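Local coordinates for conserved hypothetical protein (Bacteroides thetaiotaomicron, PDB 2FB6), which is of unknown function but has a small alpha/beta fold with a five-stranded parallel sheet, possibly related to DsrE-like sulfur-transfer proteins, at residues A[52-57]-A[91-96]; A[98-101]-A[106-109]. All coordinates share one frame; numbering follows the deposited sequence.

Two contacts, one before and one after the edge strand 96-98 in sequence, follow one another along the chain, their centres about 19 Å apart. Contact 1 (52-57 with 91-96) is wholly apolar: the end of helix 49-56 meets the turn leading into the strand, and two of its three touching residues are buried. Contact 2 (98-101 with 106-109) is partly buried and mixed in chemistry. There the strand's exit and the helix after it meet through an arginine, a tyrosine and a methionine, with Glu75 of the neighbouring strand 73-77 serving the two polar groups. Contact 1 joins elements distant in sequence; contact 2 closes locally, across only four intervening residues.

Contact 1 of 2, residues A[52-57]-A[91-96]; sequences KLVAND and TNLGIT
This is a small, buried hydrophobic contact in a three-layer alpha/beta fold, where the last turn of helix 49-56 packs against the turn between helix 87-92 and the edge strand 96-98. Val54 carries one side of it. Its CG1 lies anti to the backbone N (chi1 172°) and meets two methyl groups of the other segment, while helix 58-70 covers further surface of the same residue. A beta-branched side chain suits the spot, being compact, stiff and without polar atoms to satisfy. Leu93 arrives at an angle, reaching Val54 CG1 with its CD1 at 3.7 Å; an extended second torsion (168°) carries that methyl outward from the turn. Between the two apolar residues of this segment, Gly94 closes a Schellman motif at the end of helix 87-92. Its backbone angles, with phi at 95°, are ones that glycine takes up easily because it has no CB to meet the preceding carbonyl O, and Gly94 N bonds to Thr91 O at 2.9 Å. The reversal lets Leu93 and Ile95 both turn toward Val54. Ile64 of helix 58-70 and Ile90 each touch both Val54 and Ile95, making one shared apolar cluster, in which Ile95 CD1 stands 4.1 Å from Val54 CG1.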
# COMPACT_ATOMS: atom_id res chain seq x y z
N LYS A 52 -10.42 -1.44 6.28
CA LYS A 52 -11.81 -0.99 6.43
C LYS A 52 -11.99 0.40 5.83
O LYS A 52 -12.99 0.67 5.17
CB LYS A 52 -12.24 -0.98 7.90
CG LYS A 52 -12.54 -2.35 8.46
CD LYS A 52 -13.16 -2.24 9.85
CE LYS A 52 -13.18 -3.59 10.54
NZ LYS A 52 -13.62 -3.47 11.97
N LEU A 53 -11.02 1.29 6.05
CA LEU A 53 -11.10 2.63 5.49
C LEU A 53 -11.18 2.61 3.95
O LEU A 53 -12.04 3.26 3.35
CB LEU A 53 -9.93 3.50 5.95
CG LEU A 53 -9.88 4.89 5.33
CD1 LEU A 53 -11.05 5.74 5.84
CD2 LEU A 53 -8.52 5.53 5.62
N VAL A 54 -10.27 1.89 3.33
CA VAL A 54 -10.24 1.82 1.87
C VAL A 54 -11.54 1.21 1.33
O VAL A 54 -12.07 1.68 0.32
CB VAL A 54 -9.01 1.04 1.37
CG1 VAL A 54 -9.10 0.80 -0.11
CG2 VAL A 54 -7.73 1.83 1.69
N ALA A 55 -12.05 0.19 2.02
CA ALA A 55 -13.25 -0.49 1.54
C ALA A 55 -14.47 0.41 1.55
O ALA A 55 -15.37 0.24 0.73
CB ALA A 55 -13.51 -1.73 2.38
N ASN A 56 -14.50 1.34 2.50
CA ASN A 56 -15.70 2.10 2.80
C ASN A 56 -15.69 3.57 2.37
O ASN A 56 -16.75 4.18 2.30
CB ASN A 56 -16.01 2.00 4.29
CG ASN A 56 -16.54 0.63 4.69
OD1 ASN A 56 -15.85 -0.15 5.35
ND2 ASN A 56 -17.78 0.33 4.29
N ASP A 57 -14.51 4.13 2.09
CA ASP A 57 -14.43 5.57 1.88
C ASP A 57 -14.11 5.91 0.44
O ASP A 57 -12.99 5.67 -0.03
CB ASP A 57 -13.37 6.18 2.81
CG ASP A 57 -13.43 7.68 2.83
OD1 ASP A 57 -13.19 8.30 1.78
OD2 ASP A 57 -13.71 8.24 3.92
N THR A 91 -10.36 -6.10 -4.26
CA THR A 91 -9.92 -6.66 -5.54
C THR A 91 -10.43 -5.81 -6.71
O THR A 91 -9.71 -5.56 -7.69
CB THR A 91 -10.42 -8.12 -5.67
OG1 THR A 91 -9.66 -8.97 -4.79
CG2 THR A 91 -10.36 -8.64 -7.10
N ASN A 92 -11.69 -5.37 -6.60
CA ASN A 92 -12.31 -4.55 -7.65
C ASN A 92 -11.66 -3.19 -7.84
O ASN A 92 -11.80 -2.58 -8.91
CB ASN A 92 -13.81 -4.36 -7.38
CG ASN A 92 -14.63 -5.63 -7.60
OD1 ASN A 92 -14.15 -6.61 -8.17
ND2 ASN A 92 -15.87 -5.61 -7.12
N LEU A 93 -10.95 -2.71 -6.81
CA LEU A 93 -10.20 -1.45 -6.92
C LEU A 93 -8.88 -1.64 -7.64
O LEU A 93 -8.20 -0.66 -7.96
CB LEU A 93 -9.93 -0.84 -5.54
CG LEU A 93 -11.15 -0.35 -4.76
CD1 LEU A 93 -10.76 -0.06 -3.33
CD2 LEU A 93 -11.75 0.90 -5.44
N GLY A 94 -8.51 -2.89 -7.88
CA GLY A 94 -7.24 -3.19 -8.52
C GLY A 94 -6.10 -3.48 -7.56
O GLY A 94 -4.93 -3.57 -7.96
N ILE A 95 -6.45 -3.64 -6.28
CA ILE A 95 -5.48 -4.01 -5.24
C ILE A 95 -5.30 -5.53 -5.24
O ILE A 95 -6.28 -6.29 -5.39
CB ILE A 95 -5.98 -3.50 -3.86
CG1 ILE A 95 -6.01 -1.97 -3.84
CG2 ILE A 95 -5.13 -4.02 -2.72
CD1 ILE A 95 -6.90 -1.39 -2.74
N THR A 96 -4.05 -5.97 -5.06
CA THR A 96 -3.74 -7.39 -4.97
C THR A 96 -4.09 -7.89 -3.58
O THR A 96 -3.60 -7.37 -2.59
CB THR A 96 -2.24 -7.67 -5.25
OG1 THR A 96 -1.94 -7.28 -6.59
CG2 THR A 96 -1.90 -9.17 -5.05

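Contact 2 of 2, residues A[98-101]-A[106-109]; sequences RYMG and EYLK
Arg98 and Tyr107 are brought together from opposite directions by their torsions: the arginine's CG sits between its backbone N and carbonyl carbon (chi1 70°) with the chain then stretched out to NE, while the tyrosine's CG lies anti to its carbonyl carbon. The setting is the start of a beta-alpha-beta crossover, in which edge strand 96-98 gives way to helix 101-109, whose Tyr107 points back toward the strand's end. Arg98 NH2 and Tyr107 OH come within 3.1 Å, the hydroxyl lying at the guanidinium edge near its plane, and the two flat groups are turned 55° apart. Their firm polar partner is Glu75 of strand 73-77, whose OE1 forms a salt bridge with Arg98 NH2 and whose OE2 is hydrogen-bonded to Tyr107 OH. One carboxylate thus holds both groups, which suits a long cation and a phenol meeting at a partly buried site. Met100, modelled as selenomethionine, is buried beside them and also touches Ile45 and Cys77. Bends at its second and third torsions bring the chain end nearer to Tyr107, crossing the tyrosine at about a right angle, with Met100 CE 4.0 Å from Tyr107 CE2.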
# COMPACT_ATOMS: atom_id res chain seq x y z
N ARG A 98 -3.75 -10.94 -1.05
CA ARG A 98 -3.04 -12.19 -0.83
C ARG A 98 -2.66 -12.34 0.63
O ARG A 98 -2.69 -11.37 1.40
CB ARG A 98 -1.80 -12.28 -1.73
CG ARG A 98 -0.70 -11.34 -1.38
CD ARG A 98 0.52 -11.76 -2.20
NE ARG A 98 1.57 -10.78 -2.10
CZ ARG A 98 2.84 -11.01 -2.43
NH1 ARG A 98 3.25 -12.20 -2.86
NH2 ARG A 98 3.72 -10.03 -2.30
N TYR A 99 -2.31 -13.57 1.02
CA TYR A 99 -1.87 -13.79 2.40
C TYR A 99 -0.52 -13.11 2.60
O TYR A 99 0.40 -13.34 1.82
CB TYR A 99 -1.86 -15.29 2.73
CG TYR A 99 -3.26 -15.86 2.75
CD1 TYR A 99 -4.22 -15.35 3.61
CD2 TYR A 99 -3.62 -16.90 1.89
CE1 TYR A 99 -5.53 -15.85 3.62
CE2 TYR A 99 -4.93 -17.43 1.92
CZ TYR A 99 -5.87 -16.89 2.79
OH TYR A 99 -7.16 -17.36 2.83
N MSE A 100 -0.44 -12.23 3.60
CA MSE A 100 0.66 -11.26 3.69
C MSE A 100 1.78 -11.62 4.65
O MSE A 100 2.77 -10.89 4.73
CB MSE A 100 0.11 -9.87 4.04
CG MSE A 100 -0.41 -9.09 2.87
SE MSE A 100 0.97 -8.78 1.53
CE MSE A 100 2.38 -8.00 2.55
N GLY A 101 1.65 -12.74 5.36
CA GLY A 101 2.65 -13.09 6.37
C GLY A 101 4.04 -13.35 5.81
O GLY A 101 5.05 -12.79 6.29
N GLU A 106 9.51 -11.52 4.31
CA GLU A 106 10.57 -11.39 3.32
C GLU A 106 11.04 -9.95 3.17
O GLU A 106 12.25 -9.69 3.09
CB GLU A 106 10.11 -11.97 1.98
CG GLU A 106 9.97 -13.49 2.02
CD GLU A 106 11.31 -14.20 2.08
OE1 GLU A 106 12.14 -13.97 1.17
OE2 GLU A 106 11.53 -14.96 3.04
N TYR A 107 10.10 -9.01 3.14
CA TYR A 107 10.48 -7.60 3.00
C TYR A 107 11.38 -7.18 4.15
O TYR A 107 12.39 -6.51 3.95
CB TYR A 107 9.25 -6.67 2.97
CG TYR A 107 8.23 -6.96 1.89
CD1 TYR A 107 8.60 -7.50 0.64
CD2 TYR A 107 6.89 -6.64 2.08
CE1 TYR A 107 7.65 -7.76 -0.36
CE2 TYR A 107 5.94 -6.89 1.09
CZ TYR A 107 6.33 -7.43 -0.13
OH TYR A 107 5.40 -7.66 -1.12
N LEU A 108 11.03 -7.59 5.36
CA LEU A 108 11.83 -7.24 6.53
C LEU A 108 13.20 -7.93 6.48
O LEU A 108 14.23 -7.29 6.73
CB LEU A 108 11.08 -7.64 7.81
CG LEU A 108 9.92 -6.71 8.16
CD1 LEU A 108 8.89 -7.41 9.06
CD2 LEU A 108 10.42 -5.40 8.80
N LYS A 109 13.21 -9.22 6.15
CA LYS A 109 14.46 -10.01 6.09
C LYS A 109 15.42 -9.46 5.04
O LYS A 109 16.64 -9.55 5.22
CB LYS A 109 14.17 -11.47 5.78
CG LYS A 109 13.27 -12.14 6.81
CD LYS A 109 14.04 -13.02 7.73
CE LYS A 109 13.13 -13.74 8.69
NZ LYS A 109 13.92 -14.46 9.72